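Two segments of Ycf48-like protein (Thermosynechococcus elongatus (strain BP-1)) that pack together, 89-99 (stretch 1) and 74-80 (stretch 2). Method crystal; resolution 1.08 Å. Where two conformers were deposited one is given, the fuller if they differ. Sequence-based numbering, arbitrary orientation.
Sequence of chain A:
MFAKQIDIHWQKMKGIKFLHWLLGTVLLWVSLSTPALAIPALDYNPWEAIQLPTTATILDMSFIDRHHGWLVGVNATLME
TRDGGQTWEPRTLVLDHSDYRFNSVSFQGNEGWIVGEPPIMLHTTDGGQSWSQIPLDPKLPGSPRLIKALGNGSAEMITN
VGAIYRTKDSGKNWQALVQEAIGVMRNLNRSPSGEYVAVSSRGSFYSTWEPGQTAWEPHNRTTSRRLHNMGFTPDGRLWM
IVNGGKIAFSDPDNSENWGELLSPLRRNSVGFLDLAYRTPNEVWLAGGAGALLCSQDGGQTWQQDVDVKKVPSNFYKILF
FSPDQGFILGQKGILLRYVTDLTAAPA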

# COMPACT_ATOMS: atom_id res chain seq x y z
N GLU A 89 0.62 -9.07 -18.28
CA GLU A 89 -0.34 -9.89 -19.01
C GLU A 89 -1.56 -10.14 -18.15
O GLU A 89 -1.42 -10.68 -17.04
CB GLU A 89 0.29 -11.23 -19.41
CG GLU A 89 1.38 -11.08 -20.46
CD GLU A 89 0.83 -10.86 -21.87
OE1 GLU A 89 -0.39 -10.94 -22.08
OE2 GLU A 89 1.65 -10.61 -22.78
N PRO A 90 -2.77 -9.83 -18.62
CA PRO A 90 -3.97 -10.11 -17.82
C PRO A 90 -4.20 -11.60 -17.70
O PRO A 90 -3.98 -12.38 -18.63
CB PRO A 90 -5.11 -9.46 -18.60
CG PRO A 90 -4.48 -8.65 -19.61
CD PRO A 90 -3.08 -9.09 -19.86
N ARG A 91 -4.71 -11.99 -16.53
CA ARG A 91 -5.17 -13.33 -16.24
C ARG A 91 -6.59 -13.23 -15.71
O ARG A 91 -6.83 -12.49 -14.77
CB ARG A 91 -4.24 -13.94 -15.19
CG ARG A 91 -2.70 -13.83 -15.55
CD ARG A 91 -2.42 -14.86 -16.51
NE ARG A 91 -1.00 -14.82 -16.87
CZ ARG A 91 -0.62 -14.61 -18.11
NH1 ARG A 91 -1.53 -14.27 -18.99
NH2 ARG A 91 0.66 -14.69 -18.44
N THR A 92 -7.54 -13.93 -16.27
CA THR A 92 -8.91 -13.85 -15.79
C THR A 92 -9.25 -15.18 -15.17
O THR A 92 -9.31 -16.19 -15.86
CB THR A 92 -9.88 -13.57 -16.94
OG1 THR A 92 -9.49 -12.37 -17.59
CG2 THR A 92 -11.31 -13.42 -16.41
N LEU A 93 -9.44 -15.22 -13.88
CA LEU A 93 -9.87 -16.47 -13.25
C LEU A 93 -11.36 -16.67 -13.46
O LEU A 93 -12.15 -15.72 -13.43
CB LEU A 93 -9.51 -16.46 -11.78
CG LEU A 93 -7.99 -16.52 -11.48
CD1 LEU A 93 -7.77 -16.16 -10.02
CD2 LEU A 93 -7.40 -17.88 -11.83
N VAL A 94 -11.75 -17.93 -13.66
CA VAL A 94 -13.15 -18.24 -13.87
C VAL A 94 -13.74 -18.42 -12.48
O VAL A 94 -13.82 -19.51 -11.92
CB VAL A 94 -13.35 -19.45 -14.78
CG1 VAL A 94 -14.86 -19.73 -14.93
CG2 VAL A 94 -12.76 -19.21 -16.14
N LEU A 95 -14.16 -17.32 -11.90
CA LEU A 95 -14.78 -17.22 -10.59
C LEU A 95 -16.29 -17.17 -10.76
O LEU A 95 -16.82 -17.17 -11.87
CB LEU A 95 -14.31 -15.96 -9.86
CG LEU A 95 -12.82 -15.83 -9.71
CD1 LEU A 95 -12.41 -14.44 -9.19
CD2 LEU A 95 -12.29 -16.91 -8.75
N ASP A 96 -17.01 -17.15 -9.64
CA ASP A 96 -18.47 -17.05 -9.76
C ASP A 96 -18.94 -15.70 -10.33
O ASP A 96 -19.99 -15.64 -10.97
CB ASP A 96 -19.17 -17.42 -8.47
CG ASP A 96 -18.78 -16.57 -7.31
OD1 ASP A 96 -17.66 -16.02 -7.26
OD2 ASP A 96 -19.62 -16.49 -6.39
N HIS A 97 -18.20 -14.62 -10.11
CA HIS A 97 -18.51 -13.34 -10.72
C HIS A 97 -17.21 -12.56 -10.74
O HIS A 97 -16.22 -12.99 -10.17
CB HIS A 97 -19.62 -12.60 -9.95
CG HIS A 97 -19.26 -12.26 -8.53
ND1 HIS A 97 -18.52 -11.15 -8.20
CD2 HIS A 97 -19.62 -12.84 -7.36
CE1 HIS A 97 -18.39 -11.10 -6.88
NE2 HIS A 97 -19.04 -12.12 -6.35
N SER A 98 -17.22 -11.40 -11.39
CA SER A 98 -16.03 -10.57 -11.46
C SER A 98 -16.16 -9.26 -10.71
O SER A 98 -15.36 -8.36 -10.94
CB SER A 98 -15.65 -10.26 -12.90
OG SER A 98 -16.70 -9.54 -13.52
N ASP A 99 -17.13 -9.13 -9.82
CA ASP A 99 -17.27 -7.89 -9.08
C ASP A 99 -16.31 -7.75 -7.90
O ASP A 99 -16.20 -6.67 -7.28
CB ASP A 99 -18.74 -7.68 -8.70
CG ASP A 99 -19.60 -7.47 -9.91
OD1 ASP A 99 -19.19 -6.70 -10.80
OD2 ASP A 99 -20.67 -8.10 -10.00
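Stretch 2 (74-80) VNATLME

Stretch 2 runs antiparallel to stretch 1, and the contact changes character along its length: a short piece of β ladder at E89 and P90, a zone where waters stand in for direct backbone pairing, and a looser touch at S98 and D99. T77 to E80 have extended backbone; before them N75 and A76 both take positive phi (58° and 57°), so the chain coils before it straightens.

The ladder opens at E89, paired with E80 at a CA–CA distance of 5.2 Å. The two exchange both backbone hydrogen bonds, E89 N to E80 O at 2.8 Å and E80 N to E89 O at 2.9 Å. The E89 side chain starts on the same face as that of E80, but its end leads away. P90 follows as the non-hydrogen-bonded pair of M79, their CA atoms 4.3 Å apart. A proline costs no hydrogen bond across this ladder, because its position is the non-hydrogen-bonded one; its ring instead lies on the same face of the sheet as the M79 side chain, with P90 CG 4.4 Å from M79 CE.

R91 makes three hydrogen bonds across the contact, two of them in its salt bridge to E80. Its backbone N donates to L78 O at 2.9 Å, extending the hydrogen-bonding pattern by one step. Its side chain, with chi1 and chi2 both m, turns back along the strand to E80, where R91 NE and R91 NH2 donate to the single oxygen E80 OE1 at 2.9 and 3.1 Å in a salt bridge. The extended E80 side chain, t at chi1 and chi2, brings the carboxylate to the edge of the guanidinium; E80 OE2 is satisfied elsewhere in the structure.

From the carbonyl of R91 onward water joins the backbones, which draw apart toward L93. One water accepts from L78 N at 3.0 Å and donates to R91 O at 2.9 Å; another accepts from L93 N and donates to A76 O, both at 2.9 Å. T92 points away, while L93 reaches back with its end, L93 CD1 lying 3.8 Å from L78 CD2. V94 is out of reach. L95 points toward stretch 2 and sets its CD1 4.3 Å from A76 CB, a light apolar touch.

D96 and H97 make no contact. At S98 the chain returns: S98 O lies 3.1 Å from N75 CA in a CA-H...O contact, and S98 CB is 4.3 Å from A76 CB. D99 closes the contact through a third water, which accepts from N75 N at 2.9 Å and donates to D99 O at 2.8 Å.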

# COMPACT_ATOMS: atom_id res chain seq x y z
N VAL A 74 -9.47 -3.81 -8.97
CA VAL A 74 -10.93 -3.78 -9.07
C VAL A 74 -11.40 -4.70 -10.19
O VAL A 74 -10.66 -4.95 -11.15
CB VAL A 74 -11.32 -2.30 -9.30
CG1 VAL A 74 -12.78 -2.11 -9.62
CG2 VAL A 74 -10.98 -1.48 -8.04
N ASN A 75 -12.64 -5.20 -10.08
CA ASN A 75 -13.23 -6.08 -11.08
C ASN A 75 -12.40 -7.33 -11.31
O ASN A 75 -12.21 -7.78 -12.44
CB ASN A 75 -13.51 -5.33 -12.35
CG ASN A 75 -14.51 -4.22 -12.14
OD1 ASN A 75 -14.45 -3.22 -12.83
ND2 ASN A 75 -15.43 -4.38 -11.16
N ALA A 76 -11.91 -7.89 -10.20
CA ALA A 76 -11.17 -9.14 -10.22
C ALA A 76 -9.98 -9.06 -11.14
O ALA A 76 -9.57 -10.06 -11.72
CB ALA A 76 -12.09 -10.34 -10.52
N THR A 77 -9.37 -7.88 -11.22
CA THR A 77 -8.20 -7.72 -12.09
C THR A 77 -6.99 -8.40 -11.51
O THR A 77 -6.65 -8.21 -10.34
CB THR A 77 -7.91 -6.24 -12.35
OG1 THR A 77 -9.01 -5.70 -13.09
CG2 THR A 77 -6.63 -6.02 -13.14
N LEU A 78 -6.28 -9.15 -12.36
CA LEU A 78 -5.10 -9.91 -11.99
C LEU A 78 -4.17 -9.85 -13.19
O LEU A 78 -4.60 -10.18 -14.31
CB LEU A 78 -5.54 -11.34 -11.75
CG LEU A 78 -4.49 -12.33 -11.32
CD1 LEU A 78 -3.81 -11.93 -9.99
CD2 LEU A 78 -5.05 -13.75 -11.17
N MET A 79 -2.91 -9.42 -13.00
CA MET A 79 -1.95 -9.44 -14.11
C MET A 79 -0.61 -9.93 -13.63
O MET A 79 -0.24 -9.75 -12.45
CB MET A 79 -1.77 -8.07 -14.75
CG MET A 79 -3.06 -7.41 -15.18
SD MET A 79 -2.71 -6.05 -16.31
CE MET A 79 -4.33 -5.43 -16.61
N GLU A 80 0.14 -10.53 -14.55
CA GLU A 80 1.42 -11.16 -14.26
C GLU A 80 2.50 -10.50 -15.11
O GLU A 80 2.29 -10.25 -16.30
CB GLU A 80 1.33 -12.65 -14.63
CG GLU A 80 2.56 -13.47 -14.35
CD GLU A 80 2.38 -14.94 -14.68
OE1 GLU A 80 1.47 -15.28 -15.46
OE2 GLU A 80 3.16 -15.77 -14.13
O HOH W 1 -14.54 -4.48 -7.95
O HOH W 2 -9.71 -12.91 -12.22
O HOH W 3 -7.57 -9.65 -15.04